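Long-range contacts in penaeus monodon metallodensovirus major capsid protein (Penaeus monodon metallodensovirus, PDB 6WH7), which builds, in sixty copies, the icosahedral capsid of a shrimp densovirus, presumably enclosing the viral DNA as parvovirus coat proteins do: residues M88-E93 and S182-D187; S160-Q165 and T203-N208. All coordinates share one frame; numbering follows the deposited sequence.

Interaction 1 of 2, residues M88-E93 and S182-D187; sequences MRFYCE and SMRELD
F90 presses its CB and the CD1–CE1 edge of its ring against the loop 182-187, where M183 and L186 receive it. The M183 chain runs extended from the backbone as far as SD, with CG anti to the backbone N (chi1 -175°), and passes F90 obliquely. Its CG lies in the ring plane, 3.9 Å from F90 CD1, while SD settles 3.8 Å from F90 CB. Methionine suits this place because a long, unbranched chain can follow the contour of a helix. The chain then bends at its last torsion, bringing M183 CE to 3.9 Å from R89 CD. Further along the same ring edge, L186 CD2 meets F90 CE1 at 3.7 Å.

The polar part of the contact belongs to R184. Its NH1 donates to F90 O over 2.9 Å, lying in the carbonyl plane, with a moderately bent N-H...O angle of 140°. On the way there, R184 CD passes 3.5 Å from E93 O. F90 O and the T295 hydroxyl oxygen both accept from this buried guanidinium, and would help to offset the cost of burying it. Within the helical segment, R89 NH1 makes a 2.6 Å salt bridge with E93 OE2, and E93 OE1 is held by Y234.

Around this contact, F90 also rests on L293 and T295 of strand 287-302, whereas R184 and L186 reach L66, N68 and V70 of strand 59-75. The short helix 88-92 and the loop before strand 189-191 are thus packed side by side against the jelly-roll sheet of strands 59-75, 118-135 and 287-302.

Interaction 2 of 2, residues S160-Q165 and T203-N208; sequences SIDDQQ and TIFNKN
F205 sets its ring beside S160 and D162, forming the densely filled half of the contact. S160 CB lies 3.3 Å from F205 CD2, and the D162 carboxylate lies by CD1 and CE1, its CG 3.4 Å from F205 CD1; both approach the ring obliquely. Carboxylate and ring planes are 43° apart. D162 CG stands anti to the backbone N (chi1 -170°), and the carboxylate oxygens accept from C166 N and L167 N. Aspartate thus serves the turn after the strand, and phenylalanine lays an apolar ring against it and stacks on Y272.

Beyond the ring the strands pair antiparallel: I161 N donates to K207 O over 2.7 Å, and K207 N to I161 O over 3.2 Å. In the neighbouring non-hydrogen-bonded pair, S160 OG donates to N208 OD1; I161 CB and K207 CB, on the other face, pack at 3.9 Å.

The looser side belongs to D163 and K207, both partly exposed. D163 OD2 accepts from N206 ND2 at 3.1 Å through its anti lone pair. It also lies against K207 CD, but K207 NZ is 5.5 Å from D163 OD2, so any attraction between the charges is probably weak. Flexible lysine suits this partly exposed edge, its CG and CD lying by D163 while the ammonium leads away from segment 160-165.

N206 gives ND2 to D163 and accepts at OD1 from the backbone N of Y52 of a second subunit. This one side chain thus links the turn before strand 207-211 to its own chain and a neighbour, consistent with a part in the subunit interface.

Overall arrangement
From the N terminus, the chain crosses strand 59-75, turns through strand 79-83 and reaches helix 88-92, the first half of interaction 1. It then lays down strands 118-135 and 157-162, the latter opening interaction 2, before loop 182-187 closes interaction 1 across 88 residues. Strand 207-211 closes the shorter loop of interaction 2 across 37. The segments alternate, so the two loops cross; their centres are 22 Å apart. Interaction 1 joins the segment after strand 79-83 to the loop before strand 189-191, with side chains resting on strands 59-75 and 287-302 of the other sheet; interaction 2 pairs strands 157-162 and 207-211 at a subunit boundary.

Interaction 1 of 2, residues M88-E93 and S182-D187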
ATOM      1  N   MET A  88     -13.678  -6.346 -97.353  1.00 14.79           N
ATOM      2  CA  MET A  88     -14.536  -7.320 -96.685  1.00 14.79           C
ATOM      3  C   MET A  88     -14.355  -8.706 -97.275  1.00 14.79           C
ATOM      4  O   MET A  88     -14.320  -9.701 -96.547  1.00 14.79           O
ATOM      5  CB  MET A  88     -15.998  -6.893 -96.786  1.00 14.70           C
ATOM      6  CG  MET A  88     -16.387  -5.715 -95.940  1.00 14.70           C
ATOM      7  SD  MET A  88     -16.314  -6.064 -94.187  1.00 14.70           S
ATOM      8  CE  MET A  88     -17.649  -7.239 -94.048  1.00 14.70           C
ATOM      9  N   ARG A  89     -14.232  -8.788 -98.595  1.00 16.06           N
ATOM     10  CA  ARG A  89     -14.106 -10.066 -99.281  1.00 16.06           C
ATOM     11  C   ARG A  89     -12.883 -10.845 -98.833  1.00 16.06           C
ATOM     12  O   ARG A  89     -12.836 -12.066 -98.999  1.00 16.06           O
ATOM     13  CB  ARG A  89     -14.049  -9.806-100.776  1.00 18.38           C
ATOM     14  CG  ARG A  89     -14.072 -11.019-101.622  1.00 18.38           C
ATOM     15  CD  ARG A  89     -13.953 -10.621-103.048  1.00 18.38           C
ATOM     16  NE  ARG A  89     -15.093  -9.830-103.488  1.00 18.38           N
ATOM     17  CZ  ARG A  89     -16.198 -10.356-103.992  1.00 18.38           C
ATOM     18  NH1 ARG A  89     -16.296 -11.668-104.133  1.00 18.38           N
ATOM     19  NH2 ARG A  89     -17.195  -9.577-104.371  1.00 18.38           N
ATOM     20  N   PHE A  90     -11.902 -10.165 -98.253  1.00 14.26           N
ATOM     21  CA  PHE A  90     -10.673 -10.813 -97.824  1.00 14.26           C
ATOM     22  C   PHE A  90     -10.923 -11.746 -96.650  1.00 14.26           C
ATOM     23  O   PHE A  90     -10.368 -12.846 -96.594  1.00 14.26           O
ATOM     24  CB  PHE A  90      -9.660  -9.724 -97.478  1.00 13.19           C
ATOM     25  CG  PHE A  90      -8.339 -10.223 -96.988  1.00 13.19           C
ATOM     26  CD1 PHE A  90      -7.418 -10.751 -97.863  1.00 13.19           C
ATOM     27  CD2 PHE A  90      -7.983 -10.077 -95.666  1.00 13.19           C
ATOM     28  CE1 PHE A  90      -6.199 -11.176 -97.417  1.00 13.19           C
ATOM     29  CE2 PHE A  90      -6.767 -10.495 -95.222  1.00 13.19           C
ATOM     30  CZ  PHE A  90      -5.874 -11.045 -96.096  1.00 13.19           C
ATOM     31  N   TYR A  91     -11.730 -11.312 -95.691  1.00 14.85           N
ATOM     32  CA  TYR A  91     -11.938 -12.050 -94.455  1.00 14.85           C
ATOM     33  C   TYR A  91     -13.019 -13.117 -94.536  1.00 14.85           C
ATOM     34  O   TYR A  91     -12.833 -14.231 -94.044  1.00 14.85           O
ATOM     35  CB  TYR A  91     -12.270 -11.062 -93.352  1.00 12.52           C
ATOM     36  CG  TYR A  91     -11.160 -10.103 -93.109  1.00 12.52           C
ATOM     37  CD1 TYR A  91     -10.152 -10.401 -92.221  1.00 12.52           C
ATOM     38  CD2 TYR A  91     -11.100  -8.906 -93.791  1.00 12.52           C
ATOM     39  CE1 TYR A  91      -9.133  -9.531 -92.001  1.00 12.52           C
ATOM     40  CE2 TYR A  91     -10.085  -8.032 -93.577  1.00 12.52           C
ATOM     41  CZ  TYR A  91      -9.102  -8.347 -92.678  1.00 12.52           C
ATOM     42  OH  TYR A  91      -8.073  -7.475 -92.450  1.00 12.52           O
ATOM     43  N   CYS A  92     -14.165 -12.782 -95.107  1.00 16.87           N
ATOM     44  CA  CYS A  92     -15.337 -13.642 -95.060  1.00 16.87           C
ATOM     45  C   CYS A  92     -15.540 -14.457 -96.323  1.00 16.87           C
ATOM     46  O   CYS A  92     -16.547 -15.155 -96.440  1.00 16.87           O
ATOM     47  CB  CYS A  92     -16.580 -12.811 -94.739  1.00 18.14           C
ATOM     48  SG  CYS A  92     -16.711 -11.294 -95.638  1.00 18.14           S
ATOM     49  N   GLU A  93     -14.615 -14.385 -97.264  1.00 18.14           N
ATOM     50  CA  GLU A  93     -14.727 -15.096 -98.523  1.00 18.14           C
ATOM     51  C   GLU A  93     -13.369 -15.675 -98.861  1.00 18.14           C
ATOM     52  O   GLU A  93     -12.361 -14.969 -98.791  1.00 18.14           O
ATOM     53  CB  GLU A  93     -15.228 -14.148 -99.606  1.00 20.16           C
ATOM     54  CG  GLU A  93     -15.315 -14.711-100.968  1.00 20.16           C
ATOM     55  CD  GLU A  93     -16.075 -13.794-101.880  1.00 20.16           C
ATOM     56  OE1 GLU A  93     -16.589 -12.778-101.376  1.00 20.16           O
ATOM     57  OE2 GLU A  93     -16.150 -14.069-103.095  1.00 20.16           O
ATOM     58  N   SER A 182      -8.077 -14.373-106.507  1.00 19.95           N
ATOM     59  CA  SER A 182      -6.754 -14.661-105.989  1.00 19.95           C
ATOM     60  C   SER A 182      -6.485 -13.956-104.671  1.00 19.95           C
ATOM     61  O   SER A 182      -5.342 -13.941-104.215  1.00 19.95           O
ATOM     62  CB  SER A 182      -5.704 -14.281-107.020  1.00 21.12           C
ATOM     63  OG  SER A 182      -4.427 -14.634-106.555  1.00 21.12           O
ATOM     64  N   MET A 183      -7.506 -13.344-104.075  1.00 18.36           N
ATOM     65  CA  MET A 183      -7.299 -12.331-103.047  1.00 18.36           C
ATOM     66  C   MET A 183      -6.521 -12.864-101.851  1.00 18.36           C
ATOM     67  O   MET A 183      -5.594 -12.209-101.366  1.00 18.36           O
ATOM     68  CB  MET A 183      -8.645 -11.771-102.601  1.00 17.92           C
ATOM     69  CG  MET A 183      -8.529 -10.639-101.618  1.00 17.92           C
ATOM     70  SD  MET A 183     -10.114  -9.896-101.243  1.00 17.92           S
ATOM     71  CE  MET A 183     -10.408  -9.011-102.757  1.00 17.92           C
ATOM     72  N   ARG A 184      -6.885 -14.044-101.347  1.00 17.81           N
ATOM     73  CA  ARG A 184      -6.328 -14.453-100.061  1.00 17.81           C
ATOM     74  C   ARG A 184      -4.888 -14.929-100.160  1.00 17.81           C
ATOM     75  O   ARG A 184      -4.093 -14.648 -99.261  1.00 17.81           O
ATOM     76  CB  ARG A 184      -7.185 -15.520 -99.400  1.00 15.69           C
ATOM     77  CG  ARG A 184      -8.424 -14.978 -98.761  1.00 15.69           C
ATOM     78  CD  ARG A 184      -9.132 -16.082 -98.048  1.00 15.69           C
ATOM     79  NE  ARG A 184      -8.297 -16.629 -96.989  1.00 15.69           N
ATOM     80  CZ  ARG A 184      -8.248 -16.148 -95.758  1.00 15.69           C
ATOM     81  NH1 ARG A 184      -8.998 -15.116 -95.421  1.00 15.69           N
ATOM     82  NH2 ARG A 184      -7.457 -16.708 -94.863  1.00 15.69           N
ATOM     83  N   GLU A 185      -4.511 -15.654-101.205  1.00 18.91           N
ATOM     84  CA  GLU A 185      -3.085 -15.871-101.395  1.00 18.91           C
ATOM     85  C   GLU A 185      -2.511 -14.578-101.930  1.00 18.91           C
ATOM     86  O   GLU A 185      -2.961 -14.073-102.961  1.00 18.91           O
ATOM     87  CB  GLU A 185      -2.793 -17.050-102.324  1.00 21.97           C
ATOM     88  CG  GLU A 185      -3.044 -16.869-103.808  1.00 21.97           C
ATOM     89  CD  GLU A 185      -4.486 -17.010-104.161  1.00 21.97           C
ATOM     90  OE1 GLU A 185      -5.310 -17.050-103.233  1.00 21.97           O
ATOM     91  OE2 GLU A 185      -4.799 -17.121-105.361  1.00 21.97           O
ATOM     92  N   LEU A 186      -1.540 -14.013-101.230  1.00 17.77           N
ATOM     93  CA  LEU A 186      -1.318 -12.585-101.385  1.00 17.77           C
ATOM     94  C   LEU A 186      -0.366 -12.443-102.556  1.00 17.77           C
ATOM     95  O   LEU A 186       0.853 -12.513-102.416  1.00 17.77           O
ATOM     96  CB  LEU A 186      -0.742 -12.022-100.096  1.00 15.42           C
ATOM     97  CG  LEU A 186      -1.617 -12.269 -98.869  1.00 15.42           C
ATOM     98  CD1 LEU A 186      -0.856 -11.996 -97.602  1.00 15.42           C
ATOM     99  CD2 LEU A 186      -2.846 -11.407 -98.919  1.00 15.42           C
ATOM    100  N   ASP A 187      -0.948 -12.245-103.731  1.00 18.64           N
ATOM    101  CA  ASP A 187      -0.211 -12.059-104.964  1.00 18.64           C
ATOM    102  C   ASP A 187      -0.294 -10.654-105.529  1.00 18.64           C
ATOM    103  O   ASP A 187       0.257 -10.413-106.604  1.00 18.64           O
ATOM    104  CB  ASP A 187      -0.673 -13.070-106.011  1.00 20.46           C
ATOM    105  CG  ASP A 187      -2.146 -13.004-106.256  1.00 20.46           C
ATOM    106  OD1 ASP A 187      -2.849 -12.330-105.480  1.00 20.46           O
ATOM    107  OD2 ASP A 187      -2.609 -13.621-107.236  1.00 20.46           O
TER

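Interaction 2 of 2, residues S160-Q165 and T203-N208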
ATOM      1  N   SER A 160       5.158  -4.009 -93.874  1.00 12.99           N
ATOM      2  CA  SER A 160       5.091  -2.564 -93.799  1.00 12.99           C
ATOM      3  C   SER A 160       3.655  -2.133 -93.569  1.00 12.99           C
ATOM      4  O   SER A 160       2.747  -2.593 -94.263  1.00 12.99           O
ATOM      5  CB  SER A 160       5.630  -1.937 -95.078  1.00 14.23           C
ATOM      6  OG  SER A 160       6.991  -2.261 -95.263  1.00 14.23           O
ATOM      7  N   ILE A 161       3.453  -1.268 -92.587  1.00 14.04           N
ATOM      8  CA  ILE A 161       2.182  -0.603 -92.363  1.00 14.04           C
ATOM      9  C   ILE A 161       2.366   0.852 -92.748  1.00 14.04           C
ATOM     10  O   ILE A 161       3.274   1.517 -92.242  1.00 14.04           O
ATOM     11  CB  ILE A 161       1.725  -0.720 -90.903  1.00 12.80           C
ATOM     12  CG1 ILE A 161       1.488  -2.174 -90.529  1.00 12.80           C
ATOM     13  CG2 ILE A 161       0.472   0.068 -90.693  1.00 12.80           C
ATOM     14  CD1 ILE A 161       1.217  -2.361 -89.082  1.00 12.80           C
ATOM     15  N   ASP A 162       1.514   1.355 -93.625  1.00 14.85           N
ATOM     16  CA  ASP A 162       1.668   2.719 -94.098  1.00 14.85           C
ATOM     17  C   ASP A 162       0.680   3.571 -93.316  1.00 14.85           C
ATOM     18  O   ASP A 162      -0.479   3.717 -93.703  1.00 14.85           O
ATOM     19  CB  ASP A 162       1.407   2.774 -95.596  1.00 16.31           C
ATOM     20  CG  ASP A 162       1.765   4.093 -96.197  1.00 16.31           C
ATOM     21  OD1 ASP A 162       2.336   4.936 -95.481  1.00 16.31           O
ATOM     22  OD2 ASP A 162       1.475   4.288 -97.390  1.00 16.31           O
ATOM     23  N   ASP A 163       1.176   4.194 -92.253  1.00 16.62           N
ATOM     24  CA  ASP A 163       0.395   5.030 -91.355  1.00 16.62           C
ATOM     25  C   ASP A 163       0.290   6.456 -91.852  1.00 16.62           C
ATOM     26  O   ASP A 163      -0.774   7.074 -91.761  1.00 16.62           O
ATOM     27  CB  ASP A 163       1.017   5.005 -89.966  1.00 18.02           C
ATOM     28  CG  ASP A 163       0.816   3.685 -89.272  1.00 18.02           C
ATOM     29  OD1 ASP A 163      -0.121   2.962 -89.654  1.00 18.02           O
ATOM     30  OD2 ASP A 163       1.603   3.359 -88.361  1.00 18.02           O
ATOM     31  N   GLN A 164       1.395   6.995 -92.354  1.00 17.33           N
ATOM     32  CA  GLN A 164       1.409   8.327 -92.926  1.00 17.33           C
ATOM     33  C   GLN A 164       0.766   8.371 -94.298  1.00 17.33           C
ATOM     34  O   GLN A 164       0.608   9.463 -94.849  1.00 17.33           O
ATOM     35  CB  GLN A 164       2.841   8.831 -92.991  1.00 18.03           C
ATOM     36  CG  GLN A 164       3.475   9.002 -91.629  1.00 18.03           C
ATOM     37  CD  GLN A 164       2.867  10.139 -90.846  1.00 18.03           C
ATOM     38  OE1 GLN A 164       1.987   9.938 -90.019  1.00 18.03           O
ATOM     39  NE2 GLN A 164       3.351  11.344 -91.091  1.00 18.03           N
ATOM     40  N   GLN A 165       0.386   7.222 -94.848  1.00 16.95           N
ATOM     41  CA  GLN A 165      -0.247   7.124 -96.158  1.00 16.95           C
ATOM     42  C   GLN A 165       0.642   7.727 -97.244  1.00 16.95           C
ATOM     43  O   GLN A 165       0.268   8.658 -97.957  1.00 16.95           O
ATOM     44  CB  GLN A 165      -1.636   7.762 -96.150  1.00 16.96           C
ATOM     45  CG  GLN A 165      -2.424   7.538 -97.420  1.00 16.96           C
ATOM     46  CD  GLN A 165      -3.823   8.051 -97.316  1.00 16.96           C
ATOM     47  OE1 GLN A 165      -4.255   8.450 -96.250  1.00 16.96           O
ATOM     48  NE2 GLN A 165      -4.541   8.057 -98.421  1.00 16.96           N
ATOM     49  N   THR A 203      11.398   1.842 -97.065  1.00 16.71           N
ATOM     50  CA  THR A 203      12.048   3.083 -96.668  1.00 16.71           C
ATOM     51  C   THR A 203      11.057   4.212 -96.435  1.00 16.71           C
ATOM     52  O   THR A 203      11.307   5.082 -95.599  1.00 16.71           O
ATOM     53  CB  THR A 203      13.071   3.496 -97.721  1.00 17.35           C
ATOM     54  OG1 THR A 203      12.413   3.683 -98.975  1.00 17.35           O
ATOM     55  CG2 THR A 203      14.122   2.419 -97.871  1.00 17.35           C
ATOM     56  N   ILE A 204       9.959   4.244 -97.184  1.00 16.72           N
ATOM     57  CA  ILE A 204       8.973   5.300 -97.004  1.00 16.72           C
ATOM     58  C   ILE A 204       7.990   4.974 -95.887  1.00 16.72           C
ATOM     59  O   ILE A 204       7.549   5.868 -95.160  1.00 16.72           O
ATOM     60  CB  ILE A 204       8.265   5.577 -98.334  1.00 17.35           C
ATOM     61  CG1 ILE A 204       7.582   4.319 -98.854  1.00 17.35           C
ATOM     62  CG2 ILE A 204       9.268   6.070 -99.329  1.00 17.35           C
ATOM     63  CD1 ILE A 204       6.698   4.565-100.039  1.00 17.35           C
ATOM     64  N   PHE A 205       7.630   3.707 -95.728  1.00 15.82           N
ATOM     65  CA  PHE A 205       6.539   3.345 -94.834  1.00 15.82           C
ATOM     66  C   PHE A 205       6.948   3.501 -93.377  1.00 15.82           C
ATOM     67  O   PHE A 205       8.078   3.195 -92.994  1.00 15.82           O
ATOM     68  CB  PHE A 205       6.086   1.921 -95.123  1.00 15.20           C
ATOM     69  CG  PHE A 205       5.442   1.765 -96.463  1.00 15.20           C
ATOM     70  CD1 PHE A 205       4.757   2.810 -97.030  1.00 15.20           C
ATOM     71  CD2 PHE A 205       5.584   0.605 -97.188  1.00 15.20           C
ATOM     72  CE1 PHE A 205       4.181   2.680 -98.265  1.00 15.20           C
ATOM     73  CE2 PHE A 205       5.019   0.475 -98.426  1.00 15.20           C
ATOM     74  CZ  PHE A 205       4.315   1.511 -98.964  1.00 15.20           C
ATOM     75  N   ASN A 206       6.021   4.013 -92.574  1.00 15.69           N
ATOM     76  CA  ASN A 206       6.256   4.272 -91.164  1.00 15.69           C
ATOM     77  C   ASN A 206       6.665   3.025 -90.402  1.00 15.69           C
ATOM     78  O   ASN A 206       7.814   2.901 -89.973  1.00 15.69           O
ATOM     79  CB  ASN A 206       5.006   4.864 -90.522  1.00 16.81           C
ATOM     80  CG  ASN A 206       5.229   5.256 -89.092  1.00 16.81           C
ATOM     81  OD1 ASN A 206       6.308   5.696 -88.718  1.00 16.81           O
ATOM     82  ND2 ASN A 206       4.225   5.046 -88.266  1.00 16.81           N
ATOM     83  N   LYS A 207       5.729   2.103 -90.217  1.00 14.89           N
ATOM     84  CA  LYS A 207       5.978   0.896 -89.446  1.00 14.89           C
ATOM     85  C   LYS A 207       6.432  -0.200 -90.391  1.00 14.89           C
ATOM     86  O   LYS A 207       5.690  -0.592 -91.294  1.00 14.89           O
ATOM     87  CB  LYS A 207       4.730   0.461 -88.685  1.00 16.27           C
ATOM     88  CG  LYS A 207       4.295   1.437 -87.627  1.00 16.27           C
ATOM     89  CD  LYS A 207       3.095   0.924 -86.867  1.00 16.27           C
ATOM     90  CE  LYS A 207       3.482  -0.237 -85.978  1.00 16.27           C
ATOM     91  NZ  LYS A 207       4.405   0.196 -84.898  1.00 16.27           N
ATOM     92  N   ASN A 208       7.649  -0.681 -90.193  1.00 14.38           N
ATOM     93  CA  ASN A 208       8.212  -1.752 -91.000  1.00 14.38           C
ATOM     94  C   ASN A 208       8.741  -2.799 -90.040  1.00 14.38           C
ATOM     95  O   ASN A 208       9.692  -2.534 -89.306  1.00 14.38           O
ATOM     96  CB  ASN A 208       9.330  -1.237 -91.894  1.00 15.03           C
ATOM     97  CG  ASN A 208       8.852  -0.232 -92.888  1.00 15.03           C
ATOM     98  OD1 ASN A 208       8.254  -0.577 -93.898  1.00 15.03           O
ATOM     99  ND2 ASN A 208       9.112   1.031 -92.613  1.00 15.03           N
TER